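Local coordinates for uncharacterized protein (Bacteroides ovatus, PDB 4IPB) that is of unknown function but belongs to the PepSY-like family, whose members are putative beta-lactamase-inhibitor-like proteins, at residues A79-D84 with V107-Q112; N71-G76 with I100-D105. All coordinates share one frame; numbering follows the deposited sequence.

Interaction 1: A79-D84 with V107-Q112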
loop_
_atom_site.group_PDB
_atom_site.type_symbol
_atom_site.label_atom_id
_atom_site.label_comp_id
_atom_site.label_asym_id
_atom_site.label_seq_id
_atom_site.Cartn_x
_atom_site.Cartn_y
_atom_site.Cartn_z
ATOM N N ALA A 79 12.689 8.820 13.084
ATOM C CA ALA A 79 13.979 8.183 12.721
ATOM C C ALA A 79 14.352 6.991 13.591
ATOM O O ALA A 79 14.868 6.011 13.076
ATOM C CB ALA A 79 15.105 9.223 12.712
ATOM N N ASN A 80 14.058 7.056 14.887
ATOM C CA ASN A 80 14.412 5.983 15.801
ATOM C C ASN A 80 13.269 5.042 16.199
ATOM O O ASN A 80 13.435 4.193 17.072
ATOM C CB ASN A 80 15.058 6.592 17.054
ATOM C CG ASN A 80 16.347 7.350 16.735
ATOM O OD1 ASN A 80 17.154 6.902 15.924
ATOM N ND2 ASN A 80 16.523 8.509 17.344
ATOM N N TRP A 81 12.130 5.161 15.540
ATOM C CA TRP A 81 10.995 4.291 15.794
ATOM C C TRP A 81 11.200 2.922 15.097
ATOM O O TRP A 81 12.011 2.811 14.175
ATOM C CB TRP A 81 9.713 4.998 15.299
ATOM C CG TRP A 81 9.234 6.083 16.254
ATOM C CD1 TRP A 81 9.954 7.112 16.762
ATOM C CD2 TRP A 81 7.921 6.209 16.783
ATOM N NE1 TRP A 81 9.171 7.876 17.613
ATOM C CE2 TRP A 81 7.920 7.323 17.656
ATOM C CE3 TRP A 81 6.755 5.448 16.655
ATOM C CZ2 TRP A 81 6.776 7.719 18.351
ATOM C CZ3 TRP A 81 5.643 5.818 17.374
ATOM C CH2 TRP A 81 5.658 6.962 18.194
ATOM N N VAL A 82 10.439 1.919 15.516
ATOM C CA VAL A 82 10.478 0.577 14.930
ATOM C C VAL A 82 9.588 0.542 13.716
ATOM O O VAL A 82 8.412 0.966 13.761
ATOM C CB VAL A 82 9.960 -0.489 15.916
ATOM C CG1 VAL A 82 9.872 -1.865 15.259
ATOM C CG2 VAL A 82 10.860 -0.541 17.136
ATOM N N VAL A 83 10.143 0.064 12.605
ATOM C CA VAL A 83 9.403 0.125 11.369
ATOM C C VAL A 83 8.660 -1.197 11.214
ATOM O O VAL A 83 9.293 -2.257 11.093
ATOM C CB VAL A 83 10.336 0.385 10.194
ATOM C CG1 VAL A 83 9.575 0.231 8.907
ATOM C CG2 VAL A 83 10.893 1.791 10.293
ATOM N N ASP A 84 7.341 -1.158 11.279
ATOM C CA ASP A 84 6.522 -2.366 11.163
ATOM C C ASP A 84 6.251 -2.783 9.728
ATOM O O ASP A 84 6.178 -3.990 9.438
ATOM C CB ASP A 84 5.166 -2.190 11.833
ATOM C CG ASP A 84 5.267 -2.096 13.354
ATOM O OD1 ASP A 84 6.354 -2.329 13.952
ATOM O OD2 ASP A 84 4.217 -1.786 13.956
ATOM N N VAL A 107 5.600 -0.122 23.523
ATOM C CA VAL A 107 4.278 0.564 23.576
ATOM C C VAL A 107 3.474 0.310 22.311
ATOM O O VAL A 107 4.023 -0.006 21.248
ATOM C CB VAL A 107 4.326 2.100 23.857
ATOM C CG1 VAL A 107 4.609 2.381 25.334
ATOM C CG2 VAL A 107 5.330 2.798 22.958
ATOM N N ASP A 108 2.162 0.390 22.456
ATOM C CA ASP A 108 1.246 -0.034 21.406
ATOM C C ASP A 108 0.851 1.080 20.427
ATOM O O ASP A 108 0.091 0.845 19.495
ATOM C CB ASP A 108 0.011 -0.676 22.040
ATOM C CG ASP A 108 0.361 -1.911 22.840
ATOM O OD1 ASP A 108 1.159 -2.727 22.318
ATOM O OD2 ASP A 108 -0.138 -2.062 23.988
ATOM N N ILE A 109 1.418 2.264 20.601
ATOM C CA ILE A 109 1.148 3.382 19.689
ATOM C C ILE A 109 1.692 3.049 18.283
ATOM O O ILE A 109 2.826 2.603 18.157
ATOM C CB ILE A 109 1.751 4.702 20.233
ATOM C CG1 ILE A 109 1.367 5.859 19.331
ATOM C CG2 ILE A 109 3.274 4.632 20.439
ATOM C CD1 ILE A 109 -0.051 6.272 19.574
ATOM N N LYS A 110 0.884 3.237 17.238
ATOM C CA LYS A 110 1.328 3.030 15.871
ATOM C C LYS A 110 0.893 4.237 15.016
ATOM O O LYS A 110 -0.249 4.709 15.168
ATOM C CB LYS A 110 0.659 1.804 15.231
ATOM C CG LYS A 110 0.718 0.504 15.999
ATOM C CD LYS A 110 2.032 -0.156 15.798
ATOM C CE LYS A 110 2.105 -1.473 16.555
ATOM N NZ LYS A 110 3.534 -1.833 16.695
ATOM N N TYR A 111 1.787 4.731 14.158
ATOM C CA TYR A 111 1.449 5.761 13.190
ATOM C C TYR A 111 1.762 5.311 11.769
ATOM O O TYR A 111 2.720 4.574 11.572
ATOM C CB TYR A 111 2.245 7.052 13.415
ATOM C CG TYR A 111 2.002 7.697 14.752
ATOM C CD1 TYR A 111 0.779 8.330 15.015
ATOM C CD2 TYR A 111 3.004 7.786 15.689
ATOM C CE1 TYR A 111 0.542 8.904 16.254
ATOM C CE2 TYR A 111 2.782 8.397 16.913
ATOM C CZ TYR A 111 1.550 8.926 17.184
ATOM O OH TYR A 111 1.415 9.507 18.426
ATOM N N GLN A 112 0.923 5.718 10.833
ATOM C CA GLN A 112 1.267 5.681 9.410
ATOM C C GLN A 112 1.834 7.025 9.006
ATOM O O GLN A 112 1.233 8.069 9.315
ATOM C CB GLN A 112 0.068 5.433 8.494
ATOM C CG GLN A 112 -0.421 4.009 8.497
ATOM C CD GLN A 112 -1.664 3.872 7.647
ATOM O OE1 GLN A 112 -2.569 4.668 7.760
ATOM N NE2 GLN A 112 -1.707 2.856 6.771
#
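In the antiparallel meander formed by strands 82-90, 97-104 and 107-115, Trp81, just before strand 82-90, and Asp84 within it reach over the middle strand to Ile109, Tyr111 and Lys110 on the far one. Gly103, without a side chain, lies between the two halves of this contact: the aromatic group passes on one side of it and the charged pair on the other. Trp81 leads with the outer end of its six-membered ring. Its CH2 comes to 3.5 Å from Tyr111 CE2, approaching at the edge of the tyrosine ring and near its plane. The two rings are tilted by 46°, a mutual inclination that is neither a parallel stack nor a T-shape. Two residues earlier on the same strand, Ile109 puts its CG2 4.0 Å from the same Trp81 CH2, so one aromatic corner meets two side chains. Tyr78 packs edge-to-face with the indole as well. On the reverse face, Lys110 NZ gives a 2.8 Å salt-bridging hydrogen bond to Asp84 OD2, on that oxygen's syn lone pair. A bend in the lysine chain at chi2 (-81°) turns its otherwise extended end across the carboxylate at about a right angle. Residues alternate between the two faces of the sheet, as in any strand, and these long side chains span the middle strand of an antiparallel meander, here in the sheet of a PepSY-like protein.

Interaction 2: N71-G76 with I100-D105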
loop_
_atom_site.group_PDB
_atom_site.type_symbol
_atom_site.label_atom_id
_atom_site.label_comp_id
_atom_site.label_asym_id
_atom_site.label_seq_id
_atom_site.Cartn_x
_atom_site.Cartn_y
_atom_site.Cartn_z
ATOM N N ASN A 71 16.564 8.893 3.480
ATOM C CA ASN A 71 17.256 9.993 4.109
ATOM C C ASN A 71 16.276 10.920 4.818
ATOM O O ASN A 71 16.582 11.463 5.886
ATOM C CB ASN A 71 18.059 10.808 3.111
ATOM C CG ASN A 71 19.262 10.059 2.569
ATOM O OD1 ASN A 71 19.708 9.034 3.134
ATOM N ND2 ASN A 71 19.786 10.541 1.452
ATOM N N ALA A 72 15.114 11.108 4.205
ATOM C CA ALA A 72 14.056 11.922 4.803
ATOM C C ALA A 72 13.562 11.252 6.059
ATOM O O ALA A 72 13.397 11.922 7.066
ATOM C CB ALA A 72 12.931 12.161 3.821
ATOM N N PHE A 73 13.354 9.931 6.040
ATOM C CA PHE A 73 12.904 9.220 7.245
ATOM C C PHE A 73 13.911 9.330 8.378
ATOM O O PHE A 73 13.547 9.636 9.525
ATOM C CB PHE A 73 12.588 7.739 6.930
ATOM C CG PHE A 73 12.208 6.937 8.132
ATOM C CD1 PHE A 73 10.955 7.073 8.694
ATOM C CD2 PHE A 73 13.119 6.107 8.749
ATOM C CE1 PHE A 73 10.598 6.348 9.825
ATOM C CE2 PHE A 73 12.772 5.379 9.898
ATOM C CZ PHE A 73 11.502 5.484 10.411
ATOM N N VAL A 74 15.181 9.097 8.077
ATOM C CA VAL A 74 16.161 9.055 9.150
ATOM C C VAL A 74 16.489 10.466 9.666
ATOM O O VAL A 74 17.083 10.572 10.727
ATOM C CB VAL A 74 17.414 8.202 8.807
ATOM C CG1 VAL A 74 17.035 6.761 8.520
ATOM C CG2 VAL A 74 18.203 8.820 7.684
ATOM N N SER A 75 16.083 11.535 8.953
ATOM C CA SER A 75 16.283 12.895 9.447
ATOM C C SER A 75 15.001 13.509 10.060
ATOM O O SER A 75 15.030 14.625 10.577
ATOM C CB SER A 75 16.813 13.805 8.349
ATOM O OG SER A 75 15.874 13.942 7.297
ATOM N N GLY A 76 13.930 12.729 10.121
ATOM C CA GLY A 76 12.637 13.201 10.619
ATOM C C GLY A 76 12.362 12.726 12.046
ATOM O O GLY A 76 13.167 12.072 12.666
ATOM N N ILE A 100 4.900 4.436 5.607
ATOM C CA ILE A 100 5.732 3.722 6.584
ATOM C C ILE A 100 4.949 3.635 7.868
ATOM O O ILE A 100 4.545 4.661 8.409
ATOM C CB ILE A 100 7.076 4.420 6.827
ATOM C CG1 ILE A 100 7.771 4.696 5.483
ATOM C CG2 ILE A 100 7.924 3.589 7.783
ATOM C CD1 ILE A 100 9.087 5.454 5.612
ATOM N N LYS A 101 4.712 2.399 8.348
ATOM C CA LYS A 101 4.035 2.190 9.611
ATOM C C LYS A 101 5.075 1.997 10.696
ATOM O O LYS A 101 5.940 1.114 10.605
ATOM C CB LYS A 101 3.104 0.984 9.559
ATOM C CG LYS A 101 2.235 0.853 10.784
ATOM C CD LYS A 101 1.338 -0.345 10.666
ATOM C CE LYS A 101 0.478 -0.481 11.896
ATOM N NZ LYS A 101 -0.147 -1.824 11.985
ATOM N N VAL A 102 5.007 2.853 11.717
ATOM C CA VAL A 102 5.975 2.814 12.796
ATOM C C VAL A 102 5.324 2.649 14.150
ATOM O O VAL A 102 4.122 2.975 14.354
ATOM C CB VAL A 102 6.827 4.085 12.832
ATOM C CG1 VAL A 102 7.637 4.181 11.559
ATOM C CG2 VAL A 102 5.983 5.333 12.997
ATOM N N GLY A 103 6.108 2.083 15.065
ATOM C CA GLY A 103 5.712 1.880 16.455
ATOM C C GLY A 103 6.968 2.028 17.341
ATOM O O GLY A 103 8.049 2.386 16.911
ATOM N N GLN A 104 6.830 1.785 18.617
ATOM C CA GLN A 104 7.999 1.860 19.521
ATOM C C GLN A 104 8.052 0.549 20.213
ATOM O O GLN A 104 7.011 -0.052 20.412
ATOM C CB GLN A 104 7.846 3.002 20.517
ATOM C CG GLN A 104 8.263 4.326 19.912
ATOM C CD GLN A 104 8.105 5.489 20.864
ATOM O OE1 GLN A 104 7.105 5.589 21.580
ATOM N NE2 GLN A 104 9.079 6.398 20.862
ATOM N N ASP A 105 9.253 0.046 20.503
ATOM C CA ASP A 105 9.363 -1.134 21.316
ATOM C C ASP A 105 8.676 -0.777 22.635
ATOM O O ASP A 105 8.808 0.356 23.138
ATOM C CB ASP A 105 10.825 -1.524 21.609
ATOM C CG ASP A 105 11.479 -2.284 20.488
ATOM O OD1 ASP A 105 10.787 -2.763 19.548
ATOM O OD2 ASP A 105 12.720 -2.406 20.558
#
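The carbonyl oxygen of Asn71 is approached by two groups of Ser75 at the carboxyl-terminal part of helix 67-75. Ser75 OG lies 2.9 Å from Asn71 O, and the backbone N of Ser75 adds a weak bond to the same oxygen. The Ser75 OG also comes within 3.2 Å of Ala72 O. With chi1 at 64°, OG folds back against the helix backbone and lies alongside it instead of extending outward. Gly76 N bonds to Phe73 O at 3.2 Å.

Phe73 carries the contact with the sheet from this same turn. Its CG stands anti to the backbone N (chi1 176°), which sends the ring off the helix toward strand 97-104. Two adjoining ring carbons do the touching: CD1 of Phe73 meets CD1 of Ile100 at 4.0 Å, and CE1 of Phe73 meets CG1 of Val102 at 4.1 Å. Ile100 offers the end of its longer branch, whereas Val102 presents one methyl while running alongside the phenylalanine in the opposite sense. Both aliphatic groups meet the ring obliquely. Being two residues apart on a strand, Ile100 and Val102 point to the same face, and all three side chains are buried in a wholly apolar junction.

Around it, Leu62 from a loop, Val83 of strand 82-90, and Leu113 and Tyr115 of strand 107-115 also touch Phe73, so the helix lies against one face of the sheet with this ring set among side chains from three consecutive antiparallel strands.

How the interactions relate
The two contacts share strand 97-104: it is one partner in interaction 2 and the strand bridged by interaction 1. Interaction 1 lies at the surface and joins the strands that flank it, combining an aromatic and aliphatic cluster on one face with a salt bridge on the other. Interaction 2 is buried and purely apolar, fastening helix 67-75 to the sheet. Backbone bonds link them directly, since Val82 N lies 2.8 Å from Gly103 O and Asp84 N lies 2.8 Å from Lys101 O. Trp81 also packs on Val102, so the aromatic part of interaction 1 continues the apolar layer beneath the helix.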